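Local coordinates for leucine-rich-repeat protein (PDB 4WNR) that binds GDP and a magnesium ion through its Roc G-protein domain and, as a whole, is probably a Roco-family serine/threonine protein kinase, at residues Gly53-Phe66 with Ile178-Ser190. Residues are numbered along the deposited sequence; the frame is centred on the assembly and turned at random.
Sequences GKTSLLKRLLGEGF and ISCKEDRGIEGFS. With MG (magnesium ion), chain C; GDP (guanosine-5'-diphosphate), chain B.
Arg60 reaches from helix 54-62 to the backbone of the loop that precedes helix 186-198 and takes the carbonyl O of Cys180 side-on with two nitrogens. Arg60 NE lies 2.8 Å from Cys180 O, on a lone pair in the carbonyl plane. Arg60 NH2 comes to 2.7 Å from Cys180 O, tilted from that plane. A bend at chi2 (-64°) turns the guanidinium so that Cys180 O lies at its edge. One face then rests on Gly65 C and Phe66 N, while Asp183 stacks on the other with its carboxylate nearly parallel; the ion pair, Arg60 NH1 to Asp183 OD1 at 3.8 Å, is long and works through charge alone. Cut back to an alanine, this position is likely to leave Cys180 O without either of its guanidinium donors and Asp183 without the cation it stacks on. Phe66, with CG turned away from its main-chain nitrogen (chi1 179°), receives Lys181 CA over its ring face, 3.7 Å from the centroid, and brings Phe66 CZ to 3.4 Å from GDP O2'. Deeper in, Cys180 SG packs against the Leu57 backbone, Leu57 CD1 meets Ile178 CD1 at 3.7 Å, and Leu61 CD2 comes to the edge of the Phe189 ring, above strands 88-96 and 116-121. At the nucleotide end, Gly53 N and Lys54 N grip GDP O1B, Thr55 OG1 binds the magnesium, and Cys180 N donates to GDP O6 at 2.8 Å. Joining the P-loop helix, which holds the phosphates, to the loop that reads the guanine is characteristic of the Ras-like G-domain fold, here the Roc domain in its GDP-bound state.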
loop_
_atom_site.group_PDB
_atom_site.type_symbol
_atom_site.label_atom_id
_atom_site.label_comp_id
_atom_site.label_asym_id
_atom_site.label_seq_id
_atom_site.Cartn_x
_atom_site.Cartn_y
_atom_site.Cartn_z
ATOM N N GLY A 53 13.510 8.506 -6.250
ATOM C CA GLY A 53 14.434 7.936 -5.265
ATOM C C GLY A 53 13.835 6.956 -4.268
ATOM O O GLY A 53 14.447 6.691 -3.232
ATOM N N LYS A 54 12.660 6.404 -4.571
ATOM C CA LYS A 54 11.917 5.579 -3.615
ATOM C C LYS A 54 12.564 4.216 -3.405
ATOM O O LYS A 54 12.789 3.796 -2.271
ATOM C CB LYS A 54 10.474 5.388 -4.082
ATOM C CG LYS A 54 9.693 6.682 -4.248
ATOM C CD LYS A 54 8.218 6.429 -4.541
ATOM C CE LYS A 54 7.983 5.735 -5.876
ATOM N NZ LYS A 54 8.493 6.517 -7.039
ATOM N N THR A 55 12.850 3.530 -4.506
ATOM C CA THR A 55 13.502 2.221 -4.462
ATOM C C THR A 55 14.937 2.335 -3.933
ATOM O O THR A 55 15.405 1.459 -3.207
ATOM C CB THR A 55 13.504 1.550 -5.855
ATOM O OG1 THR A 55 12.171 1.546 -6.386
ATOM C CG2 THR A 55 14.017 0.111 -5.778
ATOM N N SER A 56 15.618 3.419 -4.295
ATOM C CA SER A 56 16.994 3.667 -3.848
ATOM C C SER A 56 17.066 3.940 -2.347
ATOM O O SER A 56 17.944 3.419 -1.659
ATOM C CB SER A 56 17.602 4.849 -4.602
ATOM O OG SER A 56 17.583 4.624 -5.998
ATOM N N LEU A 57 16.146 4.766 -1.855
ATOM C CA LEU A 57 16.073 5.096 -0.429
ATOM C C LEU A 57 15.787 3.852 0.410
ATOM O O LEU A 57 16.364 3.677 1.483
ATOM C CB LEU A 57 14.998 6.160 -0.172
ATOM C CG LEU A 57 14.741 6.576 1.283
ATOM C CD1 LEU A 57 16.021 7.013 1.979
ATOM C CD2 LEU A 57 13.703 7.688 1.330
ATOM N N LEU A 58 14.899 2.996 -0.087
ATOM C CA LEU A 58 14.567 1.743 0.590
ATOM C C LEU A 58 15.794 0.841 0.731
ATOM O O LEU A 58 15.997 0.224 1.775
ATOM C CB LEU A 58 13.451 1.004 -0.159
ATOM C CG LEU A 58 12.968 -0.329 0.423
ATOM C CD1 LEU A 58 12.568 -0.195 1.886
ATOM C CD2 LEU A 58 11.807 -0.866 -0.399
ATOM N N LYS A 59 16.608 0.773 -0.320
ATOM C CA LYS A 59 17.840 -0.019 -0.293
ATOM C C LYS A 59 18.823 0.501 0.758
ATOM O O LYS A 59 19.488 -0.286 1.435
ATOM C CB LYS A 59 18.509 -0.030 -1.670
ATOM C CG LYS A 59 17.819 -0.922 -2.691
ATOM C CD LYS A 59 18.432 -0.780 -4.078
ATOM C CE LYS A 59 19.812 -1.417 -4.161
ATOM N NZ LYS A 59 20.390 -1.324 -5.531
ATOM N N ARG A 60 18.908 1.824 0.886
ATOM C CA ARG A 60 19.791 2.454 1.867
ATOM C C ARG A 60 19.335 2.217 3.308
ATOM O O ARG A 60 20.165 2.082 4.208
ATOM C CB ARG A 60 19.911 3.956 1.596
ATOM C CG ARG A 60 20.725 4.304 0.360
ATOM C CD ARG A 60 22.177 3.868 0.500
ATOM N NE ARG A 60 23.038 4.448 -0.527
ATOM C CZ ARG A 60 24.342 4.211 -0.640
ATOM N NH1 ARG A 60 24.962 3.398 0.210
ATOM N NH2 ARG A 60 25.034 4.794 -1.613
ATOM N N LEU A 61 18.022 2.166 3.521
ATOM C CA LEU A 61 17.462 1.873 4.842
ATOM C C LEU A 61 17.774 0.439 5.278
ATOM O O LEU A 61 18.036 0.184 6.454
ATOM C CB LEU A 61 15.946 2.102 4.849
ATOM C CG LEU A 61 15.483 3.554 4.700
ATOM C CD1 LEU A 61 13.996 3.616 4.388
ATOM C CD2 LEU A 61 15.801 4.368 5.946
ATOM N N LEU A 62 17.747 -0.488 4.324
ATOM C CA LEU A 62 18.050 -1.897 4.587
ATOM C C LEU A 62 19.539 -2.226 4.457
ATOM O O LEU A 62 19.954 -3.347 4.748
ATOM C CB LEU A 62 17.246 -2.794 3.642
ATOM C CG LEU A 62 15.727 -2.591 3.642
ATOM C CD1 LEU A 62 15.075 -3.484 2.598
ATOM C CD2 LEU A 62 15.125 -2.852 5.015
ATOM N N GLY A 63 20.333 -1.253 4.013
ATOM C CA GLY A 63 21.783 -1.420 3.889
ATOM C C GLY A 63 22.183 -2.286 2.706
ATOM O O GLY A 63 23.050 -3.149 2.829
ATOM N N GLU A 64 21.548 -2.046 1.562
ATOM C CA GLU A 64 21.798 -2.817 0.339
ATOM C C GLU A 64 22.634 -2.049 -0.692
ATOM O O GLU A 64 22.936 -2.574 -1.765
ATOM C CB GLU A 64 20.471 -3.258 -0.280
ATOM C CG GLU A 64 19.656 -4.170 0.625
ATOM C CD GLU A 64 18.343 -4.623 0.011
ATOM O OE1 GLU A 64 18.006 -4.193 -1.115
ATOM O OE2 GLU A 64 17.643 -5.418 0.672
ATOM N N GLY A 65 22.997 -0.810 -0.367
ATOM C CA GLY A 65 23.906 -0.022 -1.198
ATOM C C GLY A 65 23.237 0.714 -2.344
ATOM O O GLY A 65 22.038 0.998 -2.306
ATOM N N PHE A 66 24.033 1.025 -3.363
ATOM C CA PHE A 66 23.579 1.788 -4.525
ATOM C C PHE A 66 24.456 1.448 -5.728
ATOM O O PHE A 66 25.672 1.639 -5.683
ATOM C CB PHE A 66 23.655 3.288 -4.224
ATOM C CG PHE A 66 23.235 4.167 -5.372
ATOM C CD1 PHE A 66 24.158 4.571 -6.330
ATOM C CD2 PHE A 66 21.923 4.602 -5.487
ATOM C CE1 PHE A 66 23.776 5.383 -7.385
ATOM C CE2 PHE A 66 21.535 5.416 -6.540
ATOM C CZ PHE A 66 22.464 5.807 -7.490
ATOM N N ILE A 178 18.800 14.431 1.292
ATOM C CA ILE A 178 19.587 13.203 1.193
ATOM C C ILE A 178 20.118 12.956 -0.216
ATOM O O ILE A 178 19.668 13.568 -1.187
ATOM C CB ILE A 178 18.776 11.965 1.643
ATOM C CG1 ILE A 178 17.530 11.782 0.773
ATOM C CG2 ILE A 178 18.384 12.092 3.110
ATOM C CD1 ILE A 178 16.802 10.476 1.009
ATOM N N SER A 179 21.089 12.053 -0.298
ATOM C CA SER A 179 21.623 11.567 -1.566
ATOM C C SER A 179 21.854 10.064 -1.459
ATOM O O SER A 179 22.748 9.619 -0.741
ATOM C CB SER A 179 22.935 12.275 -1.911
ATOM O OG SER A 179 23.483 11.773 -3.119
ATOM N N CYS A 180 21.038 9.285 -2.166
ATOM C CA CYS A 180 21.176 7.829 -2.169
ATOM C C CYS A 180 22.444 7.373 -2.893
ATOM O O CYS A 180 22.968 6.297 -2.607
ATOM C CB CYS A 180 19.948 7.175 -2.805
ATOM S SG CYS A 180 18.421 7.400 -1.863
ATOM N N LYS A 181 22.928 8.192 -3.824
ATOM C CA LYS A 181 24.157 7.894 -4.559
ATOM C C LYS A 181 25.380 8.034 -3.658
ATOM O O LYS A 181 26.169 7.099 -3.528
ATOM C CB LYS A 181 24.290 8.820 -5.772
ATOM C CG LYS A 181 25.498 8.535 -6.656
ATOM C CD LYS A 181 25.481 9.393 -7.909
ATOM C CE LYS A 181 26.725 9.174 -8.755
ATOM N NZ LYS A 181 26.741 10.061 -9.952
ATOM N N GLU A 182 25.522 9.201 -3.037
ATOM C CA GLU A 182 26.674 9.501 -2.179
ATOM C C GLU A 182 26.486 9.056 -0.723
ATOM O O GLU A 182 27.404 9.191 0.086
ATOM C CB GLU A 182 26.981 11.001 -2.221
ATOM C CG GLU A 182 27.348 11.516 -3.606
ATOM C CD GLU A 182 27.725 12.989 -3.618
ATOM O OE1 GLU A 182 27.424 13.704 -2.632
ATOM O OE2 GLU A 182 28.320 13.437 -4.622
ATOM N N ASP A 183 25.302 8.537 -0.398
ATOM C CA ASP A 183 24.978 8.057 0.954
ATOM C C ASP A 183 25.072 9.176 2.001
ATOM O O ASP A 183 25.663 8.998 3.066
ATOM C CB ASP A 183 25.874 6.867 1.337
ATOM C CG ASP A 183 25.345 6.088 2.539
ATOM O OD1 ASP A 183 24.114 6.051 2.751
ATOM O OD2 ASP A 183 26.168 5.506 3.274
ATOM N N ARG A 184 24.481 10.327 1.682
ATOM C CA ARG A 184 24.437 11.469 2.598
ATOM C C ARG A 184 23.043 11.648 3.192
ATOM O O ARG A 184 22.048 11.614 2.471
ATOM C CB ARG A 184 24.841 12.755 1.874
ATOM C CG ARG A 184 26.340 12.938 1.714
ATOM C CD ARG A 184 26.687 14.388 1.420
ATOM N NE ARG A 184 26.145 14.836 0.137
ATOM C CZ ARG A 184 26.102 16.103 -0.273
ATOM N NH1 ARG A 184 26.561 17.086 0.497
ATOM N NH2 ARG A 184 25.587 16.391 -1.465
ATOM N N GLY A 185 22.986 11.838 4.509
ATOM C CA GLY A 185 21.731 12.125 5.211
ATOM C C GLY A 185 20.849 10.925 5.520
ATOM O O GLY A 185 19.750 11.090 6.050
ATOM N N ILE A 186 21.324 9.720 5.202
ATOM C CA ILE A 186 20.549 8.494 5.425
ATOM C C ILE A 186 20.537 8.133 6.911
ATOM O O ILE A 186 19.496 7.752 7.450
ATOM C CB ILE A 186 21.083 7.314 4.574
ATOM C CG1 ILE A 186 20.553 7.402 3.138
ATOM C CG2 ILE A 186 20.657 5.965 5.150
ATOM C CD1 ILE A 186 20.965 8.647 2.384
ATOM N N GLU A 187 21.693 8.251 7.562
ATOM C CA GLU A 187 21.815 7.975 8.998
ATOM C C GLU A 187 20.878 8.860 9.825
ATOM O O GLU A 187 20.205 8.379 10.736
ATOM C CB GLU A 187 23.260 8.174 9.465
ATOM N N GLY A 188 20.834 10.147 9.492
ATOM C CA GLY A 188 19.944 11.096 10.163
ATOM C C GLY A 188 18.476 10.819 9.885
ATOM O O GLY A 188 17.636 10.927 10.780
ATOM N N PHE A 189 18.173 10.464 8.639
ATOM C CA PHE A 189 16.811 10.103 8.234
ATOM C C PHE A 189 16.352 8.808 8.905
ATOM O O PHE A 189 15.209 8.702 9.349
ATOM C CB PHE A 189 16.730 9.959 6.711
ATOM C CG PHE A 189 15.377 9.539 6.209
ATOM C CD1 PHE A 189 14.384 10.479 5.982
ATOM C CD2 PHE A 189 15.098 8.201 5.958
ATOM C CE1 PHE A 189 13.137 10.096 5.518
ATOM C CE2 PHE A 189 13.854 7.811 5.495
ATOM C CZ PHE A 189 12.872 8.760 5.274
ATOM N N SER A 190 17.252 7.829 8.970
ATOM C CA SER A 190 16.951 6.526 9.570
ATOM C C SER A 190 16.660 6.632 11.069
ATOM O O SER A 190 15.804 5.918 11.589
ATOM C CB SER A 190 18.106 5.551 9.330
ATOM O OG SER A 190 17.773 4.251 9.781
HETATM MG MG MG C . 10.783 2.258 -8.392
HETATM P PB GDP B . 11.906 5.089 -8.239
HETATM O O1B GDP B . 12.296 6.410 -7.409
HETATM O O2B GDP B . 11.203 4.108 -7.180
HETATM O O3B GDP B . 10.998 5.401 -9.368
HETATM O O3A GDP B . 13.232 4.294 -8.685
HETATM P PA GDP B . 14.729 4.851 -8.491
HETATM O O1A GDP B . 14.913 5.537 -7.199
HETATM O O2A GDP B . 15.635 3.523 -8.587
HETATM O "O5'" GDP B . 15.086 5.728 -9.795
HETATM C "C5'" GDP B . 15.823 6.904 -9.664
HETATM C "C4'" GDP B . 17.015 6.848 -10.644
HETATM O "O4'" GDP B . 17.965 7.859 -10.246
HETATM C "C3'" GDP B . 17.788 5.531 -10.593
HETATM O "O3'" GDP B . 18.510 5.344 -11.819
HETATM C "C2'" GDP B . 18.741 5.735 -9.442
HETATM O "O2'" GDP B . 19.958 5.001 -9.652
HETATM C "C1'" GDP B . 19.026 7.231 -9.474
HETATM N N9 GDP B . 19.080 7.835 -8.108
HETATM C C8 GDP B . 18.323 7.564 -7.045
HETATM N N7 GDP B . 18.717 8.337 -6.042
HETATM C C5 GDP B . 19.720 9.096 -6.473
HETATM C C6 GDP B . 20.449 10.025 -5.850
HETATM O O6 GDP B . 20.244 10.315 -4.674
HETATM N N1 GDP B . 21.461 10.683 -6.550
HETATM C C2 GDP B . 21.681 10.344 -7.891
HETATM N N2 GDP B . 22.637 10.950 -8.587
HETATM N N3 GDP B . 20.914 9.401 -8.462
HETATM C C4 GDP B . 19.946 8.785 -7.757
HETATM O O HOH W 1 12.666 1.585 -9.039
HETATM O O HOH W 2 9.482 2.224 -6.245
HETATM O O HOH W 3 10.240 0.188 -8.242
#